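Long-range contacts in transcriptional regulator (PDB 3E7Q), which probably acts as a TetR-family transcriptional regulator, most likely a repressor, that binds DNA near the genes it controls: residues Gln33-Arg38 with Asp56-Leu61; Leu61-Tyr66 with Glu124-Val129. All blocks are in the same frame, centred on the assembly; numbering follows the deposited sequence.

Contact 1: residues Gln33-Arg38 with Asp56-Leu61; sequences QGASVR and DGKDAL
A lysine reaching across to the backbone of the turn between helices 12-34 and 37-44, with a small apolar touch beside it, joins the entry of the predicted helix-turn-helix to the start of helix 58-82 in the TetR-type DNA-binding domain. The polar half belongs to Lys58, the first residue of that helix, just after Gly57 at the N-cap position. Its CG stands anti to the backbone N (chi1 173°), and the chain, bent only at chi2, runs out over the turn that follows helix 12-34. There Lys58 NZ donates a hydrogen bond of 2.9 Å to Ala35 O. The ammonium comes in above the carbonyl plane, 39° out of it, and the methylene next to it shares the approach: Lys58 CE is 3.3 Å from Ala35 O and 4.1 Å from Ala35 CB. Phe32 supplies a second grip, its O accepting another bond from NZ and its ring a cation-pi contact, which places the charge over the C-terminal end of helix 12-34, where the carbonyl dipoles would be expected to stabilise it. As in other TetR regulators, the helix-turn-helix packs against the helices that flank it in sequence, here 12-34 and 58-82, and Val37, at the start of helix 37-44, makes the apolar half. Val37 CG1, anti to the carbonyl carbon, presses against the opening turn of helix 58-82, 3.6 Å from Lys58 N, and meets Leu61 CD1 tip to tip at 4.0 Å. Ser36 occupies the N-cap of helix 37-44, its OG bonded to Lys39 N, while Val48 and Asn52 of helix 48-54 also touch Val37.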
# COMPACT_ATOMS: atom_id res chain seq x y z
N GLN B 33 -14.90 8.80 0.65
CA GLN B 33 -15.42 10.19 0.61
C GLN B 33 -16.84 10.22 0.02
O GLN B 33 -17.70 11.00 0.46
CB GLN B 33 -14.49 11.14 -0.19
CG GLN B 33 -13.05 11.19 0.26
CD GLN B 33 -12.15 10.19 -0.52
OE1 GLN B 33 -12.61 9.07 -0.87
NE2 GLN B 33 -10.89 10.57 -0.79
N GLY B 34 -17.08 9.39 -0.99
CA GLY B 34 -18.39 9.38 -1.63
C GLY B 34 -19.48 8.53 -0.98
O GLY B 34 -20.65 8.69 -1.30
N ALA B 35 -19.09 7.59 -0.10
CA ALA B 35 -20.06 6.72 0.60
C ALA B 35 -20.90 7.55 1.54
O ALA B 35 -20.47 8.61 1.97
CB ALA B 35 -19.33 5.57 1.36
N SER B 36 -22.13 7.10 1.84
CA SER B 36 -22.95 7.69 2.88
C SER B 36 -23.84 6.59 3.37
O SER B 36 -23.91 5.58 2.72
CB SER B 36 -23.80 8.81 2.29
OG SER B 36 -24.59 8.31 1.22
N VAL B 37 -24.53 6.79 4.48
CA VAL B 37 -25.42 5.78 5.00
C VAL B 37 -26.56 5.45 4.01
O VAL B 37 -26.97 4.28 3.92
CB VAL B 37 -26.04 6.16 6.38
CG1 VAL B 37 -24.97 6.55 7.38
CG2 VAL B 37 -26.97 7.28 6.22
N ARG B 38 -27.05 6.47 3.29
CA ARG B 38 -28.01 6.29 2.19
C ARG B 38 -27.44 5.37 1.09
O ARG B 38 -28.06 4.37 0.74
CB ARG B 38 -28.49 7.66 1.60
CG ARG B 38 -29.62 8.43 2.42
CD ARG B 38 -30.63 9.35 1.62
NE ARG B 38 -32.02 8.83 1.74
CZ ARG B 38 -32.76 8.26 0.77
NH1 ARG B 38 -32.30 8.19 -0.48
NH2 ARG B 38 -33.98 7.79 1.04
N ASP B 56 -25.10 4.87 14.13
CA ASP B 56 -24.62 6.21 14.53
C ASP B 56 -24.35 7.10 13.30
O ASP B 56 -24.84 8.25 13.20
CB ASP B 56 -23.39 6.11 15.46
CG ASP B 56 -22.64 7.45 15.65
OD1 ASP B 56 -23.02 8.47 15.04
OD2 ASP B 56 -21.64 7.47 16.41
N GLY B 57 -23.58 6.55 12.36
CA GLY B 57 -23.31 7.23 11.12
C GLY B 57 -22.37 6.43 10.24
O GLY B 57 -22.09 5.25 10.52
N LYS B 58 -21.90 7.09 9.20
CA LYS B 58 -21.03 6.49 8.24
C LYS B 58 -19.71 6.07 8.92
O LYS B 58 -19.34 4.92 8.87
CB LYS B 58 -20.78 7.47 7.11
CG LYS B 58 -19.74 7.03 6.07
CD LYS B 58 -19.08 8.28 5.57
CE LYS B 58 -18.27 8.09 4.35
NZ LYS B 58 -18.24 9.39 3.65
N ASP B 59 -19.04 6.98 9.59
CA ASP B 59 -17.76 6.63 10.22
C ASP B 59 -17.85 5.30 10.99
O ASP B 59 -17.01 4.45 10.84
CB ASP B 59 -17.24 7.76 11.12
CG ASP B 59 -16.92 9.01 10.36
OD1 ASP B 59 -16.90 9.00 9.07
OD2 ASP B 59 -16.69 10.05 11.06
N ALA B 60 -18.90 5.15 11.79
CA ALA B 60 -19.13 3.98 12.59
C ALA B 60 -19.40 2.70 11.78
O ALA B 60 -19.01 1.62 12.17
CB ALA B 60 -20.27 4.23 13.49
N LEU B 61 -20.09 2.82 10.65
CA LEU B 61 -20.32 1.68 9.76
C LEU B 61 -19.02 1.26 9.10
O LEU B 61 -18.77 0.08 8.94
CB LEU B 61 -21.39 2.01 8.68
CG LEU B 61 -22.81 2.02 9.21
CD1 LEU B 61 -23.79 2.78 8.26
CD2 LEU B 61 -23.30 0.58 9.48

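Contact 2: residues Leu61-Tyr66 with Glu124-Val129; sequences LVAEAY and EAIGRV
Tyr66 and Val129 both carry their leading branch anti to the backbone N (chi1 -164° for Tyr66, 174° for CG1 of Val129), and so each reaches from its own helix toward the other and slides past it in the opposite direction. The result is a CH-pi contact: Val129 CG1 sits over one face of the Tyr66 ring, 3.8 Å from its centroid and displaced toward the rim on the side of CD2, the nearest ring atom at 3.5 Å. Ile126, one turn earlier, splits its two branches between two partners. Ile126 CG2, itself anti to the backbone N, lies across the Tyr66 CD2-CE2 bond, 3.7 Å from CD2, while the extended CG1-CD1 arm stretches the other way until CD1 touches Val62 CG1 at 3.6 Å. Between these two crossings the helices come together at Ala63, where Ala63 CB meets Val129 CG2 at 4.3 Å. The two segments run almost parallel, their axes 9.5 Å apart and inclined by 7°, and no hydrogen bond passes between them. In TetR-family terms this is the seam between domains, where helix 58-82, leaving the DNA-binding domain, lies beside helix 124-152 of the C-terminal regulatory domain. The interface is buried, with helix 110-120 against it: Phe116 stacks on the Tyr66 ring and also touches Val62, and Trp117 adds to the packing of the tyrosine. Tyr66 OH is hydrogen-bonded to His130 ND1, which anchors the far end of the ring to helix 124-152. Away from the seam, Arg128 NH1 forms a 2.9 Å salt bridge with Glu124 OE1, one turn back on the same helix.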
# COMPACT_ATOMS: atom_id res chain seq x y z
N LEU B 61 -20.09 2.82 10.65
CA LEU B 61 -20.32 1.68 9.76
C LEU B 61 -19.02 1.26 9.10
O LEU B 61 -18.77 0.08 8.94
CB LEU B 61 -21.39 2.01 8.68
CG LEU B 61 -22.81 2.02 9.21
CD1 LEU B 61 -23.79 2.78 8.26
CD2 LEU B 61 -23.30 0.58 9.48
N VAL B 62 -18.19 2.21 8.73
CA VAL B 62 -16.92 1.90 8.05
C VAL B 62 -15.92 1.26 9.04
O VAL B 62 -15.33 0.21 8.72
CB VAL B 62 -16.33 3.13 7.33
CG1 VAL B 62 -14.92 2.90 6.89
CG2 VAL B 62 -17.23 3.57 6.12
N ALA B 63 -15.79 1.84 10.25
CA ALA B 63 -15.03 1.21 11.34
C ALA B 63 -15.51 -0.21 11.63
O ALA B 63 -14.68 -1.12 11.79
CB ALA B 63 -15.09 2.07 12.62
N GLU B 64 -16.81 -0.44 11.67
CA GLU B 64 -17.29 -1.82 11.85
C GLU B 64 -16.87 -2.78 10.72
O GLU B 64 -16.46 -3.92 10.97
CB GLU B 64 -18.80 -1.90 11.97
CG GLU B 64 -19.39 -1.92 13.39
CD GLU B 64 -18.85 -3.04 14.31
OE1 GLU B 64 -19.45 -4.16 14.39
OE2 GLU B 64 -17.86 -2.75 15.01
N ALA B 65 -17.01 -2.33 9.47
CA ALA B 65 -16.50 -3.10 8.32
C ALA B 65 -14.96 -3.35 8.38
O ALA B 65 -14.50 -4.46 8.05
CB ALA B 65 -16.86 -2.45 7.01
N TYR B 66 -14.21 -2.31 8.76
CA TYR B 66 -12.77 -2.37 8.90
C TYR B 66 -12.41 -3.41 9.95
O TYR B 66 -11.59 -4.25 9.71
CB TYR B 66 -12.19 -0.97 9.29
CG TYR B 66 -10.66 -0.73 9.13
CD1 TYR B 66 -9.80 -1.69 8.61
CD2 TYR B 66 -10.12 0.47 9.47
CE1 TYR B 66 -8.46 -1.45 8.47
CE2 TYR B 66 -8.78 0.74 9.31
CZ TYR B 66 -7.95 -0.21 8.81
OH TYR B 66 -6.60 0.05 8.68
N GLU B 124 -10.50 9.66 13.29
CA GLU B 124 -9.64 9.11 14.35
C GLU B 124 -10.05 7.70 14.76
O GLU B 124 -9.18 6.88 15.05
CB GLU B 124 -9.45 10.05 15.59
CG GLU B 124 -7.91 10.02 16.20
CD GLU B 124 -7.74 9.46 17.68
OE1 GLU B 124 -8.37 8.44 18.08
OE2 GLU B 124 -6.95 10.03 18.49
N ALA B 125 -11.36 7.44 14.76
CA ALA B 125 -11.90 6.11 15.04
C ALA B 125 -11.38 5.05 14.07
O ALA B 125 -11.04 3.94 14.50
CB ALA B 125 -13.50 6.15 15.04
N ILE B 126 -11.28 5.40 12.79
CA ILE B 126 -10.70 4.51 11.79
C ILE B 126 -9.19 4.35 11.96
O ILE B 126 -8.64 3.23 11.83
CB ILE B 126 -11.08 4.98 10.35
CG1 ILE B 126 -12.64 4.94 10.26
CG2 ILE B 126 -10.34 4.15 9.33
CD1 ILE B 126 -13.27 5.42 8.92
N GLY B 127 -8.55 5.48 12.31
CA GLY B 127 -7.17 5.53 12.74
C GLY B 127 -6.87 4.57 13.84
O GLY B 127 -5.85 3.89 13.80
N ARG B 128 -7.76 4.50 14.82
CA ARG B 128 -7.54 3.65 15.95
C ARG B 128 -7.78 2.17 15.59
O ARG B 128 -7.14 1.29 16.18
CB ARG B 128 -8.40 4.07 17.13
CG ARG B 128 -8.20 5.50 17.65
CD ARG B 128 -8.95 5.71 19.02
NE ARG B 128 -10.42 5.49 18.97
CZ ARG B 128 -11.38 6.42 18.76
NH1 ARG B 128 -11.10 7.72 18.55
NH2 ARG B 128 -12.67 6.04 18.74
N VAL B 129 -8.69 1.88 14.65
CA VAL B 129 -8.83 0.52 14.15
C VAL B 129 -7.51 0.13 13.46
O VAL B 129 -6.98 -0.92 13.76
CB VAL B 129 -10.02 0.31 13.19
CG1 VAL B 129 -9.97 -1.14 12.59
CG2 VAL B 129 -11.30 0.57 13.91

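How the contacts relate
Followed from the N terminus, the chain leaves helix 12-34, passes through the helix-turn-helix and returns at residue 56, where contact 1 closes a mostly helical loop of 17 residues between its segments. Contact 2 then opens on the same helix 58-82 and closes only after 57 further residues, when helix 124-152 begins. The two loops neither nest nor cross; they follow in series and share Leu61, with their centres 11 Å apart. Helix 58-82 is thus the common element: its first turn is fastened to the predicted DNA-binding motif by contact 1, and its next turns to the C-terminal domain by contact 2, a route consistent with allosteric coupling in TetR-type regulators.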